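Long-range contact in inositol monophosphatase (Zymomonas mobilis, PDB 4N81), which probably hydrolyses phosphate monoesters such as inositol monophosphate with the help of magnesium: residues T144-T158 with N189-E203. Numbering follows the deposited sequence.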
loop_
_atom_site.group_PDB
_atom_site.type_symbol
_atom_site.label_atom_id
_atom_site.label_comp_id
_atom_site.label_asym_id
_atom_site.label_seq_id
_atom_site.Cartn_x
_atom_site.Cartn_y
_atom_site.Cartn_z
ATOM N N THR A 144 1.748 10.577 -17.611
ATOM C CA THR A 144 2.635 9.438 -17.383
ATOM C C THR A 144 4.074 9.881 -17.719
ATOM O O THR A 144 4.275 10.968 -18.312
ATOM C CB THR A 144 2.296 8.280 -18.258
ATOM O OG1 THR A 144 2.431 8.660 -19.647
ATOM C CG2 THR A 144 0.824 7.770 -17.958
ATOM N N ARG A 145 5.052 9.140 -17.197
ATOM C CA ARG A 145 6.450 9.401 -17.552
ATOM C C ARG A 145 6.961 8.451 -18.583
ATOM O O ARG A 145 6.385 7.359 -18.810
ATOM C CB ARG A 145 7.352 9.317 -16.331
ATOM C CG ARG A 145 7.503 7.857 -15.762
ATOM C CD ARG A 145 8.382 7.921 -14.475
ATOM N NE ARG A 145 8.531 6.574 -13.906
ATOM C CZ ARG A 145 8.743 6.348 -12.607
ATOM N NH1 ARG A 145 8.948 7.378 -11.780
ATOM N NH2 ARG A 145 8.833 5.087 -12.174
ATOM N N SER A 146 8.034 8.872 -19.253
ATOM C CA SER A 146 8.678 7.987 -20.209
ATOM C C SER A 146 9.663 7.069 -19.471
ATOM O O SER A 146 10.038 7.329 -18.331
ATOM C CB SER A 146 9.439 8.763 -21.280
ATOM O OG SER A 146 10.422 9.537 -20.620
ATOM N N CYS A 147 10.103 6.005 -20.143
ATOM C CA CYS A 147 10.980 5.032 -19.496
ATOM C C CYS A 147 11.823 4.339 -20.586
ATOM O O CYS A 147 11.284 3.887 -21.591
ATOM C CB CYS A 147 10.118 3.978 -18.776
ATOM S SG CYS A 147 11.193 2.809 -17.851
ATOM N N PRO A 148 13.137 4.454 -20.491
ATOM C CA PRO A 148 14.008 3.958 -21.577
ATOM C C PRO A 148 13.935 2.451 -21.892
ATOM O O PRO A 148 14.103 2.060 -23.040
ATOM C CB PRO A 148 15.402 4.415 -21.142
ATOM C CG PRO A 148 15.362 4.400 -19.658
ATOM C CD PRO A 148 13.917 4.892 -19.327
ATOM N N ALA A 149 13.725 1.619 -20.862
ATOM C CA ALA A 149 13.918 0.163 -21.009
ATOM C C ALA A 149 13.372 -0.505 -19.753
ATOM O O ALA A 149 13.307 0.136 -18.700
ATOM C CB ALA A 149 15.427 -0.182 -21.135
ATOM N N LEU A 150 13.120 -1.817 -19.813
ATOM C CA LEU A 150 12.627 -2.535 -18.630
ATOM C C LEU A 150 13.542 -2.471 -17.447
ATOM O O LEU A 150 13.079 -2.383 -16.324
ATOM C CB LEU A 150 12.455 -4.016 -18.952
ATOM C CG LEU A 150 11.384 -4.315 -19.977
ATOM C CD1 LEU A 150 11.276 -5.891 -20.124
ATOM C CD2 LEU A 150 10.044 -3.723 -19.505
ATOM N N ASP A 151 14.850 -2.424 -17.690
ATOM C CA ASP A 151 15.758 -2.445 -16.547
ATOM C C ASP A 151 15.757 -1.116 -15.777
ATOM O O ASP A 151 16.440 -0.983 -14.761
ATOM C CB ASP A 151 17.168 -2.945 -16.903
ATOM C CG ASP A 151 17.891 -2.061 -17.917
ATOM O OD1 ASP A 151 17.414 -0.965 -18.274
ATOM O OD2 ASP A 151 18.973 -2.482 -18.371
ATOM N N HIS A 152 15.037 -0.114 -16.290
ATOM C CA HIS A 152 14.765 1.122 -15.538
ATOM C C HIS A 152 13.352 1.241 -15.014
ATOM O O HIS A 152 12.999 2.216 -14.292
ATOM C CB HIS A 152 15.089 2.370 -16.380
ATOM C CG HIS A 152 16.553 2.556 -16.630
ATOM N ND1 HIS A 152 17.404 3.113 -15.703
ATOM C CD2 HIS A 152 17.314 2.226 -17.695
ATOM C CE1 HIS A 152 18.634 3.104 -16.188
ATOM N NE2 HIS A 152 18.602 2.596 -17.409
ATOM N N ALA A 153 12.516 0.269 -15.364
ATOM C CA ALA A 153 11.088 0.394 -15.086
ATOM C C ALA A 153 10.687 -0.098 -13.671
ATOM O O ALA A 153 11.212 -1.096 -13.174
ATOM C CB ALA A 153 10.278 -0.370 -16.139
ATOM N N LEU A 154 9.732 0.608 -13.071
ATOM C CA LEU A 154 9.062 0.126 -11.868
ATOM C C LEU A 154 7.763 -0.562 -12.265
ATOM O O LEU A 154 6.946 0.027 -12.948
ATOM C CB LEU A 154 8.728 1.300 -10.961
ATOM C CG LEU A 154 8.011 1.009 -9.662
ATOM C CD1 LEU A 154 8.751 -0.062 -8.915
ATOM C CD2 LEU A 154 8.107 2.308 -8.820
ATOM N N LEU A 155 7.621 -1.829 -11.843
ATOM C CA LEU A 155 6.499 -2.686 -12.213
ATOM C C LEU A 155 5.650 -2.829 -10.938
ATOM O O LEU A 155 6.204 -2.899 -9.861
ATOM C CB LEU A 155 7.039 -4.087 -12.553
ATOM C CG LEU A 155 6.056 -5.267 -12.774
ATOM C CD1 LEU A 155 5.124 -4.997 -13.984
ATOM C CD2 LEU A 155 6.913 -6.560 -13.001
ATOM N N ALA A 156 4.339 -2.923 -11.061
ATOM C CA ALA A 156 3.521 -3.179 -9.877
ATOM C C ALA A 156 2.534 -4.258 -10.227
ATOM O O ALA A 156 2.121 -4.413 -11.405
ATOM C CB ALA A 156 2.710 -1.881 -9.482
ATOM N N THR A 157 2.119 -4.983 -9.198
ATOM C CA THR A 157 0.971 -5.903 -9.373
ATOM C C THR A 157 0.358 -6.133 -7.980
ATOM O O THR A 157 1.050 -5.936 -6.969
ATOM C CB THR A 157 1.364 -7.269 -9.949
ATOM O OG1 THR A 157 0.167 -7.940 -10.445
ATOM C CG2 THR A 157 2.068 -8.191 -8.880
ATOM N N THR A 158 -0.920 -6.495 -7.923
ATOM C CA THR A 158 -1.528 -6.593 -6.586
ATOM C C THR A 158 -0.933 -7.781 -5.827
ATOM O O THR A 158 -0.559 -7.645 -4.650
ATOM C CB THR A 158 -3.075 -6.728 -6.680
ATOM O OG1 THR A 158 -3.589 -5.497 -7.231
ATOM C CG2 THR A 158 -3.656 -6.937 -5.269
ATOM N N ASN A 189 -2.529 1.280 -8.212
ATOM C CA ASN A 189 -1.261 1.327 -8.989
ATOM C C ASN A 189 -1.450 1.950 -10.355
ATOM O O ASN A 189 -0.528 2.564 -10.909
ATOM C CB ASN A 189 -0.665 -0.071 -9.144
ATOM C CG ASN A 189 -0.202 -0.621 -7.804
ATOM O OD1 ASN A 189 0.507 0.051 -7.066
ATOM N ND2 ASN A 189 -0.611 -1.834 -7.496
ATOM N N TYR A 190 -2.670 1.837 -10.892
ATOM C CA TYR A 190 -2.941 2.444 -12.189
ATOM C C TYR A 190 -3.043 3.947 -12.001
ATOM O O TYR A 190 -2.626 4.721 -12.880
ATOM C CB TYR A 190 -4.233 1.882 -12.798
ATOM C CG TYR A 190 -4.177 0.344 -13.030
ATOM C CD1 TYR A 190 -4.480 -0.553 -11.974
ATOM C CD2 TYR A 190 -3.806 -0.186 -14.265
ATOM C CE1 TYR A 190 -4.448 -1.925 -12.166
ATOM C CE2 TYR A 190 -3.780 -1.535 -14.472
ATOM C CZ TYR A 190 -4.099 -2.408 -13.419
ATOM O OH TYR A 190 -4.047 -3.770 -13.649
ATOM N N GLY A 191 -3.545 4.358 -10.826
ATOM C CA GLY A 191 -3.552 5.790 -10.589
ATOM C C GLY A 191 -2.100 6.272 -10.455
ATOM O O GLY A 191 -1.763 7.360 -11.008
ATOM N N LEU A 192 -1.241 5.467 -9.821
ATOM C CA LEU A 192 0.148 5.998 -9.642
ATOM C C LEU A 192 0.826 5.992 -11.001
ATOM O O LEU A 192 1.707 6.885 -11.307
ATOM C CB LEU A 192 0.947 5.072 -8.660
ATOM C CG LEU A 192 0.512 5.275 -7.196
ATOM C CD1 LEU A 192 1.167 4.163 -6.317
ATOM C CD2 LEU A 192 0.925 6.727 -6.716
ATOM N N LEU A 193 0.441 5.016 -11.823
ATOM C CA LEU A 193 1.099 4.980 -13.153
ATOM C C LEU A 193 0.645 6.216 -13.967
ATOM O O LEU A 193 1.495 6.829 -14.666
ATOM C CB LEU A 193 0.753 3.646 -13.887
ATOM C CG LEU A 193 1.290 3.531 -15.349
ATOM C CD1 LEU A 193 1.488 2.005 -15.699
ATOM C CD2 LEU A 193 0.309 4.097 -16.389
ATOM N N SER A 194 -0.639 6.645 -13.806
ATOM C CA SER A 194 -1.133 7.813 -14.574
ATOM C C SER A 194 -0.473 9.098 -14.088
ATOM O O SER A 194 -0.343 10.045 -14.839
ATOM C CB SER A 194 -2.668 7.955 -14.421
ATOM O OG SER A 194 -3.230 6.721 -14.856
ATOM N N LEU A 195 -0.087 9.130 -12.805
ATOM C CA LEU A 195 0.596 10.301 -12.232
ATOM C C LEU A 195 2.074 10.296 -12.582
ATOM O O LEU A 195 2.801 11.272 -12.296
ATOM C CB LEU A 195 0.452 10.311 -10.704
ATOM C CG LEU A 195 -0.946 10.665 -10.200
ATOM C CD1 LEU A 195 -0.991 10.203 -8.742
ATOM C CD2 LEU A 195 -1.143 12.229 -10.280
ATOM N N GLY A 196 2.551 9.224 -13.192
ATOM C CA GLY A 196 3.984 9.193 -13.510
ATOM C C GLY A 196 4.928 8.627 -12.443
ATOM O O GLY A 196 6.123 8.973 -12.400
ATOM N N HIS A 197 4.392 7.826 -11.515
ATOM C CA HIS A 197 5.246 7.226 -10.454
ATOM C C HIS A 197 5.423 5.724 -10.587
ATOM O O HIS A 197 6.106 5.108 -9.768
ATOM C CB HIS A 197 4.607 7.513 -9.074
ATOM C CG HIS A 197 4.342 8.964 -8.839
ATOM N ND1 HIS A 197 5.340 9.917 -8.905
ATOM C CD2 HIS A 197 3.205 9.623 -8.527
ATOM C CE1 HIS A 197 4.818 11.111 -8.664
ATOM N NE2 HIS A 197 3.523 10.957 -8.419
ATOM N N CYS A 198 4.857 5.127 -11.657
ATOM C CA CYS A 198 4.968 3.687 -11.842
ATOM C C CYS A 198 5.108 3.502 -13.372
ATOM O O CYS A 198 4.524 4.313 -14.085
ATOM C CB CYS A 198 3.589 3.028 -11.371
ATOM S SG CYS A 198 3.700 1.335 -11.420
ATOM N N ASP A 199 5.819 2.481 -13.895
ATOM C CA ASP A 199 5.931 2.387 -15.374
ATOM C C ASP A 199 5.110 1.292 -15.998
ATOM O O ASP A 199 4.715 1.415 -17.157
ATOM C CB ASP A 199 7.402 2.158 -15.776
ATOM C CG ASP A 199 8.305 3.292 -15.250
ATOM O OD1 ASP A 199 9.096 3.072 -14.316
ATOM O OD2 ASP A 199 8.101 4.442 -15.705
ATOM N N LEU A 200 4.906 0.198 -15.258
ATOM C CA LEU A 200 4.134 -0.941 -15.787
ATOM C C LEU A 200 3.245 -1.492 -14.682
ATOM O O LEU A 200 3.655 -1.540 -13.522
ATOM C CB LEU A 200 5.121 -2.077 -16.202
ATOM C CG LEU A 200 5.955 -1.739 -17.450
ATOM C CD1 LEU A 200 7.143 -2.751 -17.619
ATOM C CD2 LEU A 200 5.115 -1.772 -18.723
ATOM N N VAL A 201 2.032 -1.912 -15.044
ATOM C CA VAL A 201 1.258 -2.741 -14.153
ATOM C C VAL A 201 0.819 -3.945 -14.996
ATOM O O VAL A 201 0.352 -3.769 -16.109
ATOM C CB VAL A 201 -0.009 -1.996 -13.696
ATOM C CG1 VAL A 201 -0.813 -2.901 -12.704
ATOM C CG2 VAL A 201 0.338 -0.665 -13.016
ATOM N N VAL A 202 0.946 -5.146 -14.450
ATOM C CA VAL A 202 0.534 -6.357 -15.166
ATOM C C VAL A 202 -0.296 -7.179 -14.199
ATOM O O VAL A 202 0.189 -7.521 -13.111
ATOM C CB VAL A 202 1.771 -7.197 -15.623
ATOM C CG1 VAL A 202 1.321 -8.577 -16.206
ATOM C CG2 VAL A 202 2.573 -6.389 -16.661
ATOM N N GLU A 203 -1.537 -7.504 -14.595
ATOM C CA GLU A 203 -2.412 -8.284 -13.752
ATOM C C GLU A 203 -3.190 -9.288 -14.567
ATOM O O GLU A 203 -3.354 -9.146 -15.799
ATOM C CB GLU A 203 -3.387 -7.382 -12.970
ATOM C CG GLU A 203 -2.580 -6.512 -11.921
ATOM C CD GLU A 203 -3.457 -5.701 -10.969
ATOM O OE1 GLU A 203 -4.494 -5.170 -11.407
ATOM O OE2 GLU A 203 -3.082 -5.590 -9.790
HETATM O O HOH W 1 4.017 6.632 -15.835
HETATM O O HOH W 2 6.470 4.881 -17.729
HETATM O O HOH W 3 8.585 6.136 -9.274
HETATM O O HOH W 4 11.418 4.537 -14.582
#
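Parallel strands 154-157 and 200-203 lie side by side in the mixed sheet of the C-terminal half, L155 paired with L200 and A156 with V201. L154 O accepts from both D199 N and L200 N, and A156 N reaches L200 O (2.9 Å). Ahead of the strands, R145 grips the D199 carboxylate side-on in a salt bridge: NE meets OD2 at 2.8 Å, almost exactly in the guanidinium plane, and NH2 meets OD1 (3.0 Å) from above the carboxylate plane. With chi1 at 69°, CG sits between the backbone N and the carbonyl carbon, and the straight chain runs past G196 O to the carboxylate. OD1 also takes L154 N at 2.8 Å on its anti lone pair, a nearly straight bond (174°), so this buried aspartate fastens loop and strand together. With an alanine in place of R145, the carboxylate would probably lose its countercharge, leaving L154 N and waters to hold it on this side. G196, its CA 4.1 Å from T144 CA, closes helix 187-194 in a Schellman motif; at its positive phi a side chain would jam against the preceding carbonyl O. At the far end, E203 OE2 receives T158 OG1 (2.6 Å) and T158 N, while Y190 OH binds OE1; the E203 side chain lies about 7 Å from those of D89 and D210, predicted magnesium ligands. Strand 180-183 flanks 154-157, strand 241-244 flanks 200-203, and helix 214-220 packs against Y190, L193 and S194.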